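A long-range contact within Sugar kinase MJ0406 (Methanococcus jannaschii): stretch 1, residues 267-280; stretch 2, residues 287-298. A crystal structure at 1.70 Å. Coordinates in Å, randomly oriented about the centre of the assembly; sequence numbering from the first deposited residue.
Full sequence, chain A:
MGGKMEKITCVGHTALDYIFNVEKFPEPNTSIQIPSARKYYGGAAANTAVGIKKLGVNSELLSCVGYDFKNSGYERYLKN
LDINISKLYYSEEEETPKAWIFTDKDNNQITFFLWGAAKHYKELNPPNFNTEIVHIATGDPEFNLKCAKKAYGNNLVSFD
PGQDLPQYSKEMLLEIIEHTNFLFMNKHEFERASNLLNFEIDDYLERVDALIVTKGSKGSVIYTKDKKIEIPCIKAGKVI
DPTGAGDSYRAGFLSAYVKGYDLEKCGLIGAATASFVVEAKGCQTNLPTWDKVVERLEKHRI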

# COMPACT_ATOMS: atom_id res chain seq x y z
N GLY A 267 3.09 -14.21 33.53
CA GLY A 267 2.72 -12.82 33.31
C GLY A 267 3.92 -11.90 33.30
O GLY A 267 4.01 -11.02 32.45
N LEU A 268 4.83 -12.11 34.25
CA LEU A 268 6.03 -11.28 34.38
C LEU A 268 6.96 -11.45 33.19
O LEU A 268 7.50 -10.48 32.68
CB LEU A 268 6.78 -11.60 35.68
CG LEU A 268 6.08 -11.23 36.99
CD1 LEU A 268 6.75 -11.95 38.17
CD2 LEU A 268 6.09 -9.73 37.21
N ILE A 269 7.10 -12.68 32.70
CA ILE A 269 7.88 -12.92 31.50
C ILE A 269 7.22 -12.27 30.30
O ILE A 269 7.91 -11.69 29.47
CB ILE A 269 8.08 -14.44 31.28
CG1 ILE A 269 8.99 -15.01 32.38
CG2 ILE A 269 8.61 -14.72 29.88
CD1 ILE A 269 10.47 -14.68 32.25
N GLY A 270 5.89 -12.36 30.18
CA GLY A 270 5.19 -11.69 29.11
C GLY A 270 5.48 -10.19 29.11
O GLY A 270 5.82 -9.59 28.08
N ALA A 271 5.36 -9.59 30.29
CA ALA A 271 5.62 -8.16 30.48
C ALA A 271 7.05 -7.81 30.10
O ALA A 271 7.29 -6.84 29.39
CB ALA A 271 5.35 -7.77 31.91
N ALA A 272 8.01 -8.61 30.57
CA ALA A 272 9.42 -8.34 30.29
C ALA A 272 9.70 -8.49 28.79
O ALA A 272 10.43 -7.68 28.20
CB ALA A 272 10.29 -9.26 31.08
N THR A 273 9.10 -9.49 28.16
CA THR A 273 9.29 -9.69 26.73
C THR A 273 8.79 -8.50 25.93
O THR A 273 9.47 -8.03 25.03
CB THR A 273 8.57 -10.95 26.24
OG1 THR A 273 9.00 -12.08 27.01
CG2 THR A 273 8.98 -11.29 24.81
N ALA A 274 7.59 -8.02 26.28
CA ALA A 274 6.98 -6.88 25.61
C ALA A 274 7.81 -5.63 25.72
O ALA A 274 7.78 -4.78 24.83
CB ALA A 274 5.58 -6.62 26.17
N SER A 275 8.56 -5.50 26.82
CA SER A 275 9.39 -4.33 27.06
C SER A 275 10.57 -4.25 26.08
O SER A 275 11.09 -3.16 25.84
CB SER A 275 9.90 -4.30 28.51
OG SER A 275 10.96 -5.21 28.72
N PHE A 276 10.99 -5.38 25.52
CA PHE A 276 12.05 -5.39 24.50
C PHE A 276 11.54 -5.02 23.12
O PHE A 276 12.20 -4.29 22.37
CB PHE A 276 12.72 -6.76 24.41
CG PHE A 276 13.73 -7.02 25.46
CD1 PHE A 276 13.41 -7.76 26.59
CD2 PHE A 276 15.02 -6.53 25.33
CE1 PHE A 276 14.36 -7.99 27.57
CE2 PHE A 276 15.96 -6.76 26.31
CZ PHE A 276 15.63 -7.50 27.43
N VAL A 277 10.39 -5.56 22.75
CA VAL A 277 9.91 -5.45 21.38
C VAL A 277 9.55 -4.01 21.03
O VAL A 277 9.80 -3.56 19.92
CB VAL A 277 8.73 -6.41 21.11
CG1 VAL A 277 8.22 -6.27 19.68
CG2 VAL A 277 9.18 -7.81 21.34
N VAL A 278 9.01 -3.29 22.00
CA VAL A 278 8.67 -1.88 21.80
C VAL A 278 9.88 -0.95 21.56
O VAL A 278 9.69 0.22 21.23
CB VAL A 278 7.83 -1.30 22.97
CG1 VAL A 278 6.50 -2.00 23.06
CG2 VAL A 278 8.58 -1.39 24.30
N GLU A 279 11.10 -1.46 21.72
CA GLU A 279 12.30 -0.63 21.57
C GLU A 279 12.76 -0.44 20.12
O GLU A 279 13.70 0.32 19.87
CB GLU A 279 13.45 -1.20 22.40
CG GLU A 279 13.14 -1.33 23.88
CD GLU A 279 14.30 -1.83 24.70
OE1 GLU A 279 15.35 -2.22 24.13
OE2 GLU A 279 14.18 -1.82 25.94
N ALA A 280 12.13 -1.14 19.18
CA ALA A 280 12.49 -1.03 17.76
C ALA A 280 11.28 -1.17 16.85
O ALA A 280 10.23 -1.69 17.25
CB ALA A 280 13.52 -2.08 17.40
N LEU A 287 13.06 -8.98 19.28
CA LEU A 287 12.57 -10.06 20.13
C LEU A 287 13.73 -10.60 20.96
O LEU A 287 14.80 -10.90 20.42
CB LEU A 287 11.92 -11.17 19.29
CG LEU A 287 10.53 -10.82 18.76
CD1 LEU A 287 10.10 -11.81 17.70
CD2 LEU A 287 9.48 -10.76 19.85
N PRO A 288 13.55 -10.68 22.28
CA PRO A 288 14.64 -11.08 23.16
C PRO A 288 14.79 -12.60 23.35
O PRO A 288 13.87 -13.37 23.10
CB PRO A 288 14.23 -10.44 24.49
CG PRO A 288 12.74 -10.56 24.47
CD PRO A 288 12.32 -10.36 23.03
N THR A 289 15.97 -12.99 23.82
CA THR A 289 16.21 -14.35 24.29
C THR A 289 15.68 -14.52 25.70
O THR A 289 15.42 -13.54 26.40
CB THR A 289 17.70 -14.67 24.32
OG1 THR A 289 18.37 -13.77 25.22
CG2 THR A 289 18.35 -14.44 22.96
N TRP A 290 15.58 -15.77 26.12
CA TRP A 290 15.11 -16.12 27.44
C TRP A 290 15.98 -15.50 28.54
O TRP A 290 15.48 -14.87 29.46
CB TRP A 290 15.08 -17.64 27.61
CG TRP A 290 14.59 -18.01 28.96
CD1 TRP A 290 15.33 -18.39 30.03
CD2 TRP A 290 13.23 -17.97 29.40
NE1 TRP A 290 14.52 -18.61 31.12
CE2 TRP A 290 13.22 -18.36 30.76
CE3 TRP A 290 12.01 -17.68 28.78
CZ2 TRP A 290 12.05 -18.44 31.50
CZ3 TRP A 290 10.85 -17.76 29.53
CH2 TRP A 290 10.87 -18.14 30.87
N ASP A 291 17.29 -15.70 28.44
CA ASP A 291 18.17 -15.18 29.47
C ASP A 291 18.11 -13.66 29.55
O ASP A 291 18.18 -13.11 30.64
CB ASP A 291 19.61 -15.66 29.28
CG ASP A 291 19.79 -17.14 29.59
OD1 ASP A 291 18.86 -17.79 30.14
OD2 ASP A 291 20.84 -17.74 29.30
N LYS A 292 17.93 -12.98 28.42
CA LYS A 292 17.82 -11.53 28.42
C LYS A 292 16.54 -11.05 29.10
O LYS A 292 16.53 -10.02 29.78
CB LYS A 292 17.91 -10.95 27.00
CG LYS A 292 19.30 -11.02 26.37
CD LYS A 292 20.20 -9.89 26.84
CE LYS A 292 21.64 -10.09 26.37
NZ LYS A 292 22.59 -9.17 27.04
N VAL A 293 15.45 -11.80 28.92
CA VAL A 293 14.19 -11.47 29.55
C VAL A 293 14.28 -11.69 31.06
O VAL A 293 13.83 -10.85 31.85
CB VAL A 293 13.04 -12.30 28.96
CG1 VAL A 293 11.81 -12.26 29.85
CG2 VAL A 293 12.71 -11.80 27.57
N VAL A 294 14.88 -12.81 31.46
CA VAL A 294 15.04 -13.09 32.89
C VAL A 294 15.89 -11.99 33.54
O VAL A 294 15.57 -11.51 34.63
CB VAL A 294 15.64 -14.50 33.13
CG1 VAL A 294 15.96 -14.72 34.60
CG2 VAL A 294 14.65 -15.57 32.65
N GLU A 295 16.94 -11.56 32.84
CA GLU A 295 17.84 -10.52 33.35
C GLU A 295 17.11 -9.19 33.57
O GLU A 295 17.38 -8.48 34.54
CB GLU A 295 19.00 -10.32 32.38
CG GLU A 295 20.13 -9.44 32.88
CD GLU A 295 21.21 -9.22 31.83
OE1 GLU A 295 20.89 -9.27 30.62
OE2 GLU A 295 22.38 -9.01 32.21
N ARG A 296 16.19 -8.86 32.68
CA ARG A 296 15.49 -7.58 32.78
C ARG A 296 14.51 -7.56 33.95
O ARG A 296 14.41 -6.55 34.63
CB ARG A 296 14.77 -7.24 31.48
CG ARG A 296 14.21 -5.85 31.49
CD ARG A 296 13.79 -5.36 30.15
NE ARG A 296 14.90 -4.78 29.40
CZ ARG A 296 14.74 -4.16 28.23
NH1 ARG A 296 13.53 -4.03 27.71
NH2 ARG A 296 15.79 -3.65 27.60
N LEU A 297 13.83 -8.68 34.18
CA LEU A 297 12.97 -8.84 35.36
C LEU A 297 13.76 -8.78 36.67
O LEU A 297 13.21 -8.43 37.70
CB LEU A 297 12.23 -10.18 35.33
CG LEU A 297 10.98 -10.31 34.47
CD1 LEU A 297 10.46 -11.74 34.57
CD2 LEU A 297 9.91 -9.31 34.89
N GLU A 298 15.03 -9.17 36.61
CA GLU A 298 15.88 -9.17 37.79
C GLU A 298 16.16 -7.73 38.22
O GLU A 298 16.39 -7.47 39.39
CB GLU A 298 17.20 -9.91 37.51
CG GLU A 298 18.03 -10.21 38.75
CD GLU A 298 19.39 -10.81 38.43
OE1 GLU A 298 19.70 -10.99 37.23
OE2 GLU A 298 20.15 -11.10 39.38

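Two helices, 267-277 and 290-298, cross at close to a right angle. Their N-to-C directions differ by 103°, and their axes approach to 9.0 Å. Where the helices cross, A272 CA and V293 CA lie 5.8 Å apart; V277 CA and L287 CA come closer still, at 5.5 Å. The small side chain of A272 points toward the second helix, and its CB lies 3.6 Å from V293 CG1 and 3.6 Å from L297 CG.

R296 and F276 cover the most surface. The guanidinium of R296 lies flat on the ring of F276, with centres 3.6 Å apart and planes at 9°. This places the cation over the ring face, with R296 CZ 3.6 Å from the ring centroid. The opposite face of F276 is covered by P288, whose CB makes a CH-pi contact 3.8 Å from the centroid. The ring is thus held between a charged group and a proline.

Stacking leaves the guanidinium edge free for polar partners. R296 NH1 donates to S275 OG at 3.0 Å. R296 NH1 and R296 NH2 each donate to E279 OE2 at 2.9 Å, forming a salt bridge. One arginine therefore joins the second helix to S275 and to E279, which lies in the type I turn from V277 to A280. S275 OG also donates to A272 O, 2.6 Å away, so this hydroxyl links R296 to the backbone of the first helix.

I269 anchors the apolar part of the contact. Its side chain sits among W290, V293, V294 and L297. I269 CD1 is 3.7 Å from W290 CH2, from V293 CG1 and from L297 CD1. In return, V293 fits among I269, A272, T273 and F276. The two sets of side chains interlock, each fitting a hole in the other helix. Next to P288 in the same loop, L287 CD2 meets V277 CG2 at 3.3 Å, continuing the apolar packing.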